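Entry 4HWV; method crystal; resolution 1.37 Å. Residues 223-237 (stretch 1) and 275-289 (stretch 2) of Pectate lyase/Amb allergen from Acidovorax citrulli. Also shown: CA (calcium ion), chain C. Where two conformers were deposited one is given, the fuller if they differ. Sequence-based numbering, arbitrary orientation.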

# COMPACT_ATOMS: atom_id res chain seq x y z
N ASN A 223 -0.67 16.02 13.47
CA ASN A 223 0.52 16.32 12.69
C ASN A 223 1.61 15.31 12.96
O ASN A 223 1.78 14.85 14.10
CB ASN A 223 1.07 17.71 13.00
CG ASN A 223 0.10 18.81 12.62
OD1 ASN A 223 -0.25 18.99 11.44
ND2 ASN A 223 -0.33 19.59 13.59
N SER A 224 2.38 15.02 11.91
CA SER A 224 3.52 14.12 11.96
C SER A 224 4.79 14.83 11.54
O SER A 224 4.75 15.95 11.00
CB SER A 224 3.26 12.89 11.09
OG SER A 224 2.38 11.99 11.75
N GLU A 225 5.92 14.19 11.79
CA GLU A 225 7.20 14.88 11.77
C GLU A 225 8.17 14.48 10.66
O GLU A 225 9.19 15.16 10.49
CB GLU A 225 7.89 14.66 13.12
CG GLU A 225 7.15 15.31 14.28
CD GLU A 225 7.15 16.81 14.19
OE1 GLU A 225 8.24 17.36 13.95
OE2 GLU A 225 6.06 17.45 14.35
N TYR A 226 7.90 13.41 9.92
CA TYR A 226 8.94 12.87 9.03
C TYR A 226 8.65 13.08 7.56
O TYR A 226 7.56 12.73 7.07
CB TYR A 226 9.23 11.38 9.32
CG TYR A 226 9.38 11.13 10.79
CD1 TYR A 226 10.27 11.88 11.54
CD2 TYR A 226 8.59 10.21 11.44
CE1 TYR A 226 10.38 11.71 12.91
CE2 TYR A 226 8.68 10.03 12.80
CZ TYR A 226 9.58 10.78 13.54
OH TYR A 226 9.66 10.64 14.91
N ASP A 227 9.61 13.69 6.87
CA ASP A 227 9.60 13.80 5.41
C ASP A 227 10.43 12.66 4.84
O ASP A 227 11.19 12.03 5.57
CB ASP A 227 10.31 15.09 4.99
CG ASP A 227 9.72 16.32 5.63
OD1 ASP A 227 8.50 16.36 5.88
OD2 ASP A 227 10.49 17.29 5.87
N LEU A 228 10.34 12.40 3.55
CA LEU A 228 11.31 11.49 2.95
C LEU A 228 12.68 12.17 2.85
O LEU A 228 13.71 11.53 3.09
CB LEU A 228 10.82 10.94 1.61
CG LEU A 228 9.65 9.95 1.82
CD1 LEU A 228 8.87 9.74 0.53
CD2 LEU A 228 10.15 8.61 2.37
N ILE A 229 12.70 13.46 2.49
CA ILE A 229 13.93 14.26 2.49
C ILE A 229 13.59 15.63 3.06
O ILE A 229 12.61 16.27 2.63
CB ILE A 229 14.53 14.43 1.07
CG1 ILE A 229 14.80 13.08 0.40
CG2 ILE A 229 15.82 15.26 1.15
CD1 ILE A 229 15.26 13.21 -1.05
N SER A 230 14.38 16.08 4.04
CA SER A 230 14.26 17.42 4.60
C SER A 230 15.51 18.20 4.22
O SER A 230 16.63 17.70 4.41
CB SER A 230 14.15 17.37 6.12
OG SER A 230 13.04 16.60 6.55
N VAL A 231 15.32 19.41 3.70
CA VAL A 231 16.43 20.25 3.29
C VAL A 231 16.36 21.58 4.05
O VAL A 231 15.82 22.56 3.54
CB VAL A 231 16.43 20.48 1.77
CG1 VAL A 231 17.76 21.10 1.33
CG2 VAL A 231 16.17 19.17 1.02
N ALA A 232 16.87 21.59 5.27
CA ALA A 232 16.84 22.79 6.11
C ALA A 232 18.22 23.41 6.27
O ALA A 232 18.33 24.59 6.62
CB ALA A 232 16.23 22.46 7.51
N HIS A 233 19.27 22.64 6.00
CA HIS A 233 20.65 23.08 6.28
C HIS A 233 21.60 22.59 5.23
O HIS A 233 22.74 22.25 5.53
CB HIS A 233 21.12 22.64 7.68
CG HIS A 233 20.28 23.21 8.78
ND1 HIS A 233 20.38 24.53 9.17
CD2 HIS A 233 19.30 22.66 9.54
CE1 HIS A 233 19.49 24.77 10.13
NE2 HIS A 233 18.84 23.65 10.38
N ALA A 234 21.14 22.57 3.99
CA ALA A 234 21.99 22.18 2.86
C ALA A 234 21.83 23.14 1.71
O ALA A 234 20.73 23.60 1.42
CB ALA A 234 21.66 20.77 2.37
N SER A 235 22.95 23.44 1.06
CA SER A 235 22.99 24.23 -0.17
C SER A 235 23.53 23.34 -1.29
O SER A 235 24.46 22.56 -1.04
CB SER A 235 23.94 25.41 0.00
OG SER A 235 24.06 26.15 -1.20
N HIS A 236 23.00 23.49 -2.50
CA HIS A 236 23.49 22.76 -3.69
C HIS A 236 23.15 21.27 -3.63
O HIS A 236 23.96 20.43 -3.24
CB HIS A 236 24.96 23.04 -3.98
CG HIS A 236 25.18 24.39 -4.56
ND1 HIS A 236 25.40 25.51 -3.78
CD2 HIS A 236 25.11 24.83 -5.83
CE1 HIS A 236 25.53 26.57 -4.56
NE2 HIS A 236 25.34 26.18 -5.81
N VAL A 237 21.89 21.00 -3.98
CA VAL A 237 21.29 19.69 -3.82
C VAL A 237 20.55 19.35 -5.10
O VAL A 237 19.72 20.13 -5.56
CB VAL A 237 20.28 19.68 -2.63
CG1 VAL A 237 19.58 18.34 -2.53
CG2 VAL A 237 20.99 20.02 -1.30
N GLN A 275 -3.09 11.84 10.61
CA GLN A 275 -2.07 12.02 9.58
C GLN A 275 -0.72 11.51 10.07
O GLN A 275 -0.15 12.09 11.00
CB GLN A 275 -2.00 13.51 9.23
CG GLN A 275 -0.95 13.88 8.19
CD GLN A 275 -1.09 13.07 6.91
OE1 GLN A 275 -0.45 12.02 6.75
NE2 GLN A 275 -1.93 13.55 5.99
N HIS A 276 -0.25 10.43 9.46
CA HIS A 276 1.02 9.82 9.81
C HIS A 276 2.18 10.27 8.93
O HIS A 276 3.33 9.85 9.15
CB HIS A 276 0.89 8.30 9.72
CG HIS A 276 -0.01 7.70 10.76
ND1 HIS A 276 0.42 7.38 12.03
CD2 HIS A 276 -1.31 7.32 10.69
CE1 HIS A 276 -0.59 6.85 12.71
NE2 HIS A 276 -1.64 6.81 11.92
N HIS A 277 1.91 11.11 7.93
CA HIS A 277 2.94 11.59 7.03
C HIS A 277 3.14 13.08 7.16
O HIS A 277 2.29 13.78 7.74
CB HIS A 277 2.58 11.26 5.59
CG HIS A 277 2.47 9.80 5.33
ND1 HIS A 277 1.26 9.19 5.04
CD2 HIS A 277 3.40 8.82 5.37
CE1 HIS A 277 1.47 7.89 4.87
NE2 HIS A 277 2.75 7.64 5.07
N ASP A 278 4.24 13.58 6.63
CA ASP A 278 4.47 15.01 6.58
C ASP A 278 4.76 15.33 5.12
O ASP A 278 3.90 15.12 4.27
CB ASP A 278 5.57 15.48 7.55
CG ASP A 278 5.51 16.98 7.79
OD1 ASP A 278 4.39 17.51 7.86
OD2 ASP A 278 6.58 17.61 7.92
N GLY A 279 5.95 15.82 4.79
CA GLY A 279 6.24 16.15 3.41
C GLY A 279 6.85 15.01 2.61
O GLY A 279 7.31 14.00 3.16
N LEU A 280 6.89 15.19 1.29
CA LEU A 280 7.80 14.36 0.48
C LEU A 280 9.22 14.94 0.55
O LEU A 280 10.13 14.30 1.08
CB LEU A 280 7.32 14.26 -0.97
CG LEU A 280 5.98 13.52 -1.15
CD1 LEU A 280 5.52 13.56 -2.60
CD2 LEU A 280 6.06 12.08 -0.64
N VAL A 281 9.38 16.16 0.04
CA VAL A 281 10.64 16.90 0.16
C VAL A 281 10.28 18.32 0.59
O VAL A 281 9.62 19.04 -0.15
CB VAL A 281 11.45 16.94 -1.15
CG1 VAL A 281 12.78 17.67 -0.89
CG2 VAL A 281 11.70 15.53 -1.70
N ASP A 282 10.72 18.69 1.79
CA ASP A 282 10.49 20.04 2.31
C ASP A 282 11.81 20.78 2.31
O ASP A 282 12.84 20.22 2.69
CB ASP A 282 9.91 20.00 3.73
CG ASP A 282 8.45 19.57 3.77
OD1 ASP A 282 7.79 19.47 2.72
OD2 ASP A 282 7.97 19.34 4.90
N VAL A 283 11.77 22.04 1.89
CA VAL A 283 12.97 22.89 1.86
C VAL A 283 12.65 24.09 2.72
O VAL A 283 11.74 24.86 2.39
CB VAL A 283 13.33 23.34 0.42
CG1 VAL A 283 14.62 24.13 0.42
CG2 VAL A 283 13.41 22.13 -0.52
N THR A 284 13.35 24.24 3.83
CA THR A 284 13.03 25.28 4.81
C THR A 284 14.32 25.92 5.31
O THR A 284 15.42 25.47 4.96
CB THR A 284 12.26 24.69 6.01
OG1 THR A 284 13.08 23.71 6.65
CG2 THR A 284 10.94 24.06 5.57
N ARG A 285 14.19 26.97 6.11
CA ARG A 285 15.33 27.60 6.78
C ARG A 285 16.43 27.98 5.80
O ARG A 285 16.23 28.87 4.97
CB ARG A 285 15.83 26.70 7.91
CG ARG A 285 14.84 26.70 9.08
CD ARG A 285 15.21 25.74 10.20
NE ARG A 285 14.26 25.88 11.30
CZ ARG A 285 14.42 26.74 12.29
NH1 ARG A 285 15.53 27.47 12.32
NH2 ARG A 285 13.52 26.87 13.25
N HIS A 286 17.58 27.32 5.87
CA HIS A 286 18.70 27.67 4.99
C HIS A 286 18.93 26.68 3.85
O HIS A 286 19.99 26.67 3.23
CB HIS A 286 19.99 27.91 5.78
CG HIS A 286 19.97 29.18 6.56
ND1 HIS A 286 21.11 29.78 7.04
CD2 HIS A 286 18.94 29.98 6.95
CE1 HIS A 286 20.80 30.88 7.69
NE2 HIS A 286 19.49 31.03 7.65
N GLY A 287 17.94 25.85 3.55
CA GLY A 287 17.99 25.06 2.32
C GLY A 287 18.07 26.00 1.14
O GLY A 287 17.35 27.01 1.08
N ASN A 288 18.94 25.71 0.18
CA ASN A 288 19.12 26.65 -0.92
C ASN A 288 19.78 25.98 -2.11
O ASN A 288 20.50 24.99 -1.95
CB ASN A 288 19.96 27.85 -0.46
CG ASN A 288 19.70 29.10 -1.27
OD1 ASN A 288 18.71 29.19 -2.00
ND2 ASN A 288 20.59 30.08 -1.15
N TYR A 289 19.52 26.51 -3.30
CA TYR A 289 20.08 25.96 -4.54
C TYR A 289 19.75 24.47 -4.70
O TYR A 289 20.64 23.63 -4.83
CB TYR A 289 21.59 26.25 -4.66
CG TYR A 289 21.93 27.72 -4.64
CD1 TYR A 289 21.57 28.56 -5.69
CD2 TYR A 289 22.64 28.28 -3.59
CE1 TYR A 289 21.89 29.90 -5.69
CE2 TYR A 289 22.95 29.64 -3.58
CZ TYR A 289 22.57 30.44 -4.63
OH TYR A 289 22.90 31.77 -4.63
CA CA C . 8.60 18.36 6.80
O HOH W 1 2.00 16.10 9.21
O HOH W 2 6.56 18.77 10.60
O HOH W 3 9.52 17.53 9.14
O HOH W 4 5.75 11.63 9.07
O HOH W 5 6.04 11.97 4.80
O HOH W 6 7.85 20.43 8.29
O HOH W 7 10.39 20.30 7.24

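How do two stretches whose touching residues are at least fifty positions apart come to lie side by side? They run as parallel neighbours: the axes of strands 229-231 and 281-283 approach to 4.8 Å with their directions only 8° apart. The backbone rungs alternate sides, Ile 229 N donating to Leu 280 O (3.0 Å), Asp 282 N to Ile 229 O (3.2 Å), Val 231 N to Asp 282 O (2.8 Å) and Thr 284 N to Val 231 O (3.0 Å). The register then slips by one residue, and a second ladder pairs Ser 235 with Asn 288, held by Asn 288 N to Ala 234 O and His 236 N to Asn 288 O, both 3.0 Å.

What fills the space on each face of the first ladder? Ile 229, Val 231, Val 281 and Val 283 share one face, where like-shaped branched side chains sit beside one another: Ile 229 CB lies 4.1 Å from Val 281 CG2, and Val 231 CB lies 4.1 Å from Val 283 CG2. Val 231 also reaches diagonally, its CG2 4.2 Å from Val 281 CG1, so the row is continuous. Just before the strands, Leu 228 CD1 meets Leu 280 CD2 at 3.8 Å. Ser 230 and Asp 282 point to the other face, where Asp 282 OD2 reaches a calcium ion at 2.2 Å.

Why do three acidic side chains crowd together? All three bind that one calcium ion, whose 2+ charge partly offsets theirs and lets Asp 227 OD1 lie 3.1 Å from Asp 278 OD2 without a hydrogen bond. Asp 227 grips it with OD1 (2.2 Å) and OD2 (2.4 Å), while Asp 278 OD2 (2.4 Å) and Asp 282 OD2 come from the other stretch; three waters also bind the ion. Asp 227 OD1 also accepts from Gly 279 N at 2.8 Å. The bare glycine suits this tight corner: a CB there would fall 2.3 Å from Asp 282 OD1.

How does the backbone accommodate the register slip? A type II' turn from Thr 284 to Gly 287 takes up the extra residue and lies against Ala 232, whose CB is 3.5 Å from Thr 284 OG1. Ala 232 O accepts from His 286 N at 2.9 Å. Gly 287 fits closely against the first stretch; a CB would clash with Val 231 O at 2.3 Å.

What closes the two ends? At one, the CA-to-CB bond of Ser 224 points toward the second stretch, and its OG donates to Gln 275 O at 2.6 Å. At the other, Tyr 289 CB sits almost squarely over the His 236 ring, 3.8 Å from its centroid; the two rings are near parallel but slid apart, barely overlapping. Beside them, Val 237 N donates to Tyr 289 O at 3.0 Å.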